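Local coordinates for metallo-beta-lactamase (Chryseobacterium indologenes, PDB 3L6N), which hydrolyses the beta-lactam ring of penicillins, cephalosporins and carbapenems as a zinc-dependent class B enzyme, conferring resistance to these antibiotics, at residues S164-L168 with E214-K218; I11-L15 with F148-V153. One frame throughout, in Å; residues are numbered along the deposited sequence.

The two contacts illustrate how the alpha-beta/beta-alpha fold of metallo-beta-lactamases is tied together at places of different depth. Interaction 1 is a small surface contact in which leucines of the C-terminal helix meet the loop that follows strand 153-157, not far from the zinc site; no hydrogen bond crosses it, methyls packing on methyls and peptide carbonyls. Interaction 2 is partly buried, lies away from the annotated sites and joins two turns, each belonging to a different beta-sheet; it adds a lysine-to-carbonyl bond and a bridging water at its margin to a core of leucine on aromatic rings. They do not touch, though strand 153-157 runs from the turn of interaction 2 toward the loop of interaction 1.

Interaction 1: residues S164-L168 with E214-K218; sequences SATDL and ELLNK
The loop 164-168 passes alongside the last turn of helix 208-217, and the backbones come nearest at Asp167 and Leu215, whose CA atoms are 6.1 Å apart. No hydrogen bond joins the two segments. Leu215 makes the largest single share of the contact, its side chain directed at the loop and its two methyls divided between neighbouring stretches of backbone. CD1 lies 3.6 Å from Asp167 O and also meets the methyl of Ala165, with Leu215 CD1 and Ala165 CB 3.9 Å apart. CD2 rests against the carbonyl group of Thr166, 3.7 Å from its C atom. Leu168 answers from the far end of the loop. Its CG lies beside its own backbone N (chi1 -73°), which carries the branch toward the helix, and the Leu168 and Leu215 side chains run antiparallel, Leu168 CD2 reaching 3.8 Å from Leu215 CB. Its other methyl, CD1, meets Leu216 CD2 at 3.8 Å, where the two side chains are roughly perpendicular. Leu216 also touches Trp179 and Pro180 of helix 179-189, while Leu215 touches Lys161, a residue that probably binds the beta-lactam. Lys161 NZ in turn makes a weak hydrogen bond to Leu168 O. The chemistry is therefore dispersive: between these segments, close packing rather than hydrogen bonding joins the C-terminal helix to a loop beside Lys161.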
# COMPACT_ATOMS: atom_id res chain seq x y z
N SER A 164 -11.43 2.25 12.77
CA SER A 164 -11.76 1.08 13.60
C SER A 164 -10.60 0.56 14.46
O SER A 164 -10.79 -0.36 15.27
CB SER A 164 -12.30 -0.06 12.71
OG SER A 164 -11.25 -0.67 11.97
N ALA A 165 -9.41 1.13 14.29
CA ALA A 165 -8.24 0.74 15.09
C ALA A 165 -8.37 1.26 16.53
O ALA A 165 -8.89 2.36 16.74
CB ALA A 165 -6.95 1.24 14.45
N THR A 166 -7.92 0.47 17.50
CA THR A 166 -8.00 0.88 18.91
C THR A 166 -6.63 1.21 19.52
O THR A 166 -6.55 1.69 20.65
CB THR A 166 -8.76 -0.14 19.78
OG1 THR A 166 -8.14 -1.42 19.69
CG2 THR A 166 -10.23 -0.25 19.33
N ASP A 167 -5.57 0.94 18.75
CA ASP A 167 -4.23 1.41 19.09
C ASP A 167 -3.40 1.64 17.82
O ASP A 167 -3.91 1.45 16.71
CB ASP A 167 -3.51 0.44 20.05
CG ASP A 167 -3.53 -1.00 19.57
OD1 ASP A 167 -3.05 -1.28 18.44
OD2 ASP A 167 -4.00 -1.86 20.33
N LEU A 168 -2.15 2.05 17.99
CA LEU A 168 -1.29 2.40 16.85
C LEU A 168 -0.71 1.20 16.11
O LEU A 168 -0.16 1.35 15.02
CB LEU A 168 -0.16 3.33 17.30
CG LEU A 168 -0.51 4.79 17.63
CD1 LEU A 168 0.69 5.50 18.21
CD2 LEU A 168 -1.06 5.53 16.41
N GLU A 214 -6.03 11.12 16.86
CA GLU A 214 -6.53 10.74 18.17
C GLU A 214 -5.72 9.62 18.83
O GLU A 214 -5.36 9.72 20.01
CB GLU A 214 -8.01 10.36 18.09
CG GLU A 214 -8.61 10.09 19.45
CD GLU A 214 -10.10 9.88 19.41
OE1 GLU A 214 -10.59 9.10 20.24
OE2 GLU A 214 -10.79 10.49 18.56
N LEU A 215 -5.41 8.57 18.08
CA LEU A 215 -4.64 7.44 18.61
C LEU A 215 -3.22 7.87 19.00
O LEU A 215 -2.65 7.35 19.96
CB LEU A 215 -4.60 6.29 17.61
CG LEU A 215 -5.90 5.52 17.38
CD1 LEU A 215 -5.75 4.56 16.20
CD2 LEU A 215 -6.36 4.76 18.63
N LEU A 216 -2.67 8.82 18.25
CA LEU A 216 -1.34 9.35 18.52
C LEU A 216 -1.34 10.16 19.82
O LEU A 216 -0.37 10.11 20.57
CB LEU A 216 -0.86 10.21 17.35
CG LEU A 216 -0.39 9.43 16.11
CD1 LEU A 216 -0.34 10.32 14.88
CD2 LEU A 216 0.97 8.80 16.37
N ASN A 217 -2.42 10.89 20.07
CA ASN A 217 -2.57 11.65 21.31
C ASN A 217 -2.78 10.77 22.53
O ASN A 217 -2.35 11.12 23.63
CB ASN A 217 -3.72 12.65 21.20
CG ASN A 217 -3.36 13.87 20.40
OD1 ASN A 217 -4.17 14.37 19.61
ND2 ASN A 217 -2.15 14.38 20.59
N LYS A 218 -3.45 9.64 22.34
CA LYS A 218 -3.76 8.73 23.44
C LYS A 218 -2.56 7.87 23.80
O LYS A 218 -2.55 7.21 24.85
CB LYS A 218 -4.96 7.84 23.09
CG LYS A 218 -6.29 8.58 22.95
CD LYS A 218 -7.38 7.63 22.47
CE LYS A 218 -8.07 6.91 23.62
NZ LYS A 218 -9.07 7.77 24.32

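Interaction 2: residues I11-L15 with F148-V153; sequences IKNNL and FPKYNV
Leu15 and Tyr151 form the centre of this contact, the leucine lying over one face of the phenol ring. Leu15 CB stands 3.9 Å from the Tyr151 ring centroid, offset toward the rim, in a CH-pi contact. Because Leu15 CG is anti to its backbone N (chi1 -175°), the branch is carried on to Phe148 and Val153, CD2 remaining against the root of the tyrosine side chain. CD1 sits over the centre of the Phe148 ring, 3.8 Å from its centroid and 10° off the normal, a second CH-pi contact. CD2 fills the angle between Tyr151 CB and Val153 CB, at 3.7 Å from the former. Ile11 adds its CG2 methyl beside Tyr151 CD2 and Val153 CG2, while Lys12 O lies at the edge of the tyrosine ring, in its plane.

At the exposed margin the extended chain of Lys12 runs across to the other turn, where NZ donates to Lys150 O at 2.9 Å; the C=O...NZ angle of 160° puts the ammonium almost straight out from the carbonyl. A water donates to both Lys12 O (2.8 Å) and Tyr151 OH (3.1 Å).

Farther out, Glu128 takes Tyr151 OH through OE1 and Asn14 ND2 through OE2, so one carboxylate holds a side chain from each turn. Phe148 packs edge-to-face with Phe45, and Leu15 also touches Met34 and Leu36 of strand 27-38. Asn152 and Val153 both face Phe148 in a G1 beta bulge at the hairpin between strands 145-148 and 153-157. Taken together, apolar and aromatic groups join the two turns, and through them the sheets, on the buried side, whereas Lys12 NZ, the water and Glu128 pair with Lys150 O, Lys12 O, Tyr151 OH and Asn14 ND2 and probably help to fix the tilt of the tyrosine ring.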
# COMPACT_ATOMS: atom_id res chain seq x y z
N ILE A 11 -13.19 1.63 -7.92
CA ILE A 11 -13.45 3.04 -8.13
C ILE A 11 -13.21 3.33 -9.61
O ILE A 11 -12.13 3.04 -10.14
CB ILE A 11 -12.52 3.94 -7.25
CG1 ILE A 11 -12.65 3.60 -5.76
CG2 ILE A 11 -12.81 5.43 -7.49
CD1 ILE A 11 -11.53 2.74 -5.21
N LYS A 12 -14.23 3.88 -10.27
CA LYS A 12 -14.17 4.20 -11.70
C LYS A 12 -13.48 3.12 -12.56
O LYS A 12 -12.49 3.37 -13.25
CB LYS A 12 -13.56 5.59 -11.95
CG LYS A 12 -14.32 6.75 -11.32
CD LYS A 12 -13.75 8.04 -11.89
CE LYS A 12 -14.02 9.24 -11.02
NZ LYS A 12 -13.37 10.43 -11.64
N ASN A 13 -14.01 1.90 -12.45
CA ASN A 13 -13.66 0.77 -13.33
C ASN A 13 -12.33 0.09 -12.96
O ASN A 13 -12.28 -1.13 -12.79
CB ASN A 13 -13.66 1.20 -14.81
CG ASN A 13 -13.74 0.04 -15.77
OD1 ASN A 13 -14.35 -0.99 -15.48
ND2 ASN A 13 -13.15 0.22 -16.95
N ASN A 14 -11.27 0.89 -12.81
CA ASN A 14 -9.92 0.35 -12.83
C ASN A 14 -9.15 0.33 -11.52
O ASN A 14 -8.21 -0.47 -11.38
CB ASN A 14 -9.06 1.07 -13.89
CG ASN A 14 -9.37 0.59 -15.31
OD1 ASN A 14 -10.20 -0.29 -15.52
ND2 ASN A 14 -8.71 1.21 -16.29
N LEU A 15 -9.53 1.19 -10.57
CA LEU A 15 -8.82 1.25 -9.29
C LEU A 15 -9.48 0.36 -8.25
O LEU A 15 -10.65 0.57 -7.87
CB LEU A 15 -8.71 2.70 -8.79
CG LEU A 15 -7.88 2.87 -7.52
CD1 LEU A 15 -6.41 2.45 -7.76
CD2 LEU A 15 -7.96 4.32 -7.10
N PHE A 148 -3.96 9.04 -6.57
CA PHE A 148 -4.55 8.69 -7.86
C PHE A 148 -5.45 9.83 -8.34
O PHE A 148 -6.64 9.86 -8.01
CB PHE A 148 -5.36 7.39 -7.71
CG PHE A 148 -4.53 6.20 -7.32
CD1 PHE A 148 -4.41 5.83 -5.98
CD2 PHE A 148 -3.86 5.46 -8.28
CE1 PHE A 148 -3.64 4.72 -5.61
CE2 PHE A 148 -3.07 4.35 -7.93
CZ PHE A 148 -2.98 3.98 -6.59
N PRO A 149 -4.87 10.78 -9.10
CA PRO A 149 -5.57 12.05 -9.37
C PRO A 149 -6.89 11.91 -10.12
O PRO A 149 -7.82 12.68 -9.85
CB PRO A 149 -4.55 12.86 -10.19
CG PRO A 149 -3.56 11.89 -10.70
CD PRO A 149 -3.51 10.78 -9.66
N LYS A 150 -6.97 10.94 -11.03
CA LYS A 150 -8.20 10.71 -11.79
C LYS A 150 -9.31 10.02 -10.99
O LYS A 150 -10.47 9.98 -11.43
CB LYS A 150 -7.89 9.95 -13.09
CG LYS A 150 -6.77 10.57 -13.94
CD LYS A 150 -7.13 11.97 -14.46
CE LYS A 150 -6.34 12.30 -15.71
NZ LYS A 150 -6.82 13.56 -16.37
N TYR A 151 -8.96 9.50 -9.81
CA TYR A 151 -9.90 8.77 -8.96
C TYR A 151 -10.22 9.50 -7.66
O TYR A 151 -11.16 9.12 -6.95
CB TYR A 151 -9.34 7.38 -8.64
CG TYR A 151 -9.12 6.55 -9.89
CD1 TYR A 151 -7.91 6.61 -10.59
CD2 TYR A 151 -10.13 5.73 -10.37
CE1 TYR A 151 -7.72 5.87 -11.75
CE2 TYR A 151 -9.94 4.98 -11.52
CZ TYR A 151 -8.74 5.05 -12.20
OH TYR A 151 -8.57 4.31 -13.35
N ASN A 152 -9.43 10.53 -7.35
CA ASN A 152 -9.49 11.24 -6.07
C ASN A 152 -9.36 10.31 -4.87
O ASN A 152 -10.02 10.49 -3.85
CB ASN A 152 -10.74 12.13 -5.97
CG ASN A 152 -10.64 13.37 -6.84
OD1 ASN A 152 -9.55 13.91 -7.06
ND2 ASN A 152 -11.78 13.83 -7.33
N VAL A 153 -8.49 9.32 -5.01
CA VAL A 153 -8.26 8.35 -3.95
C VAL A 153 -6.81 8.44 -3.51
O VAL A 153 -5.91 8.47 -4.35
CB VAL A 153 -8.57 6.90 -4.42
CG1 VAL A 153 -8.09 5.87 -3.40
CG2 VAL A 153 -10.06 6.73 -4.69
O HOH W 1 -11.15 5.37 -14.76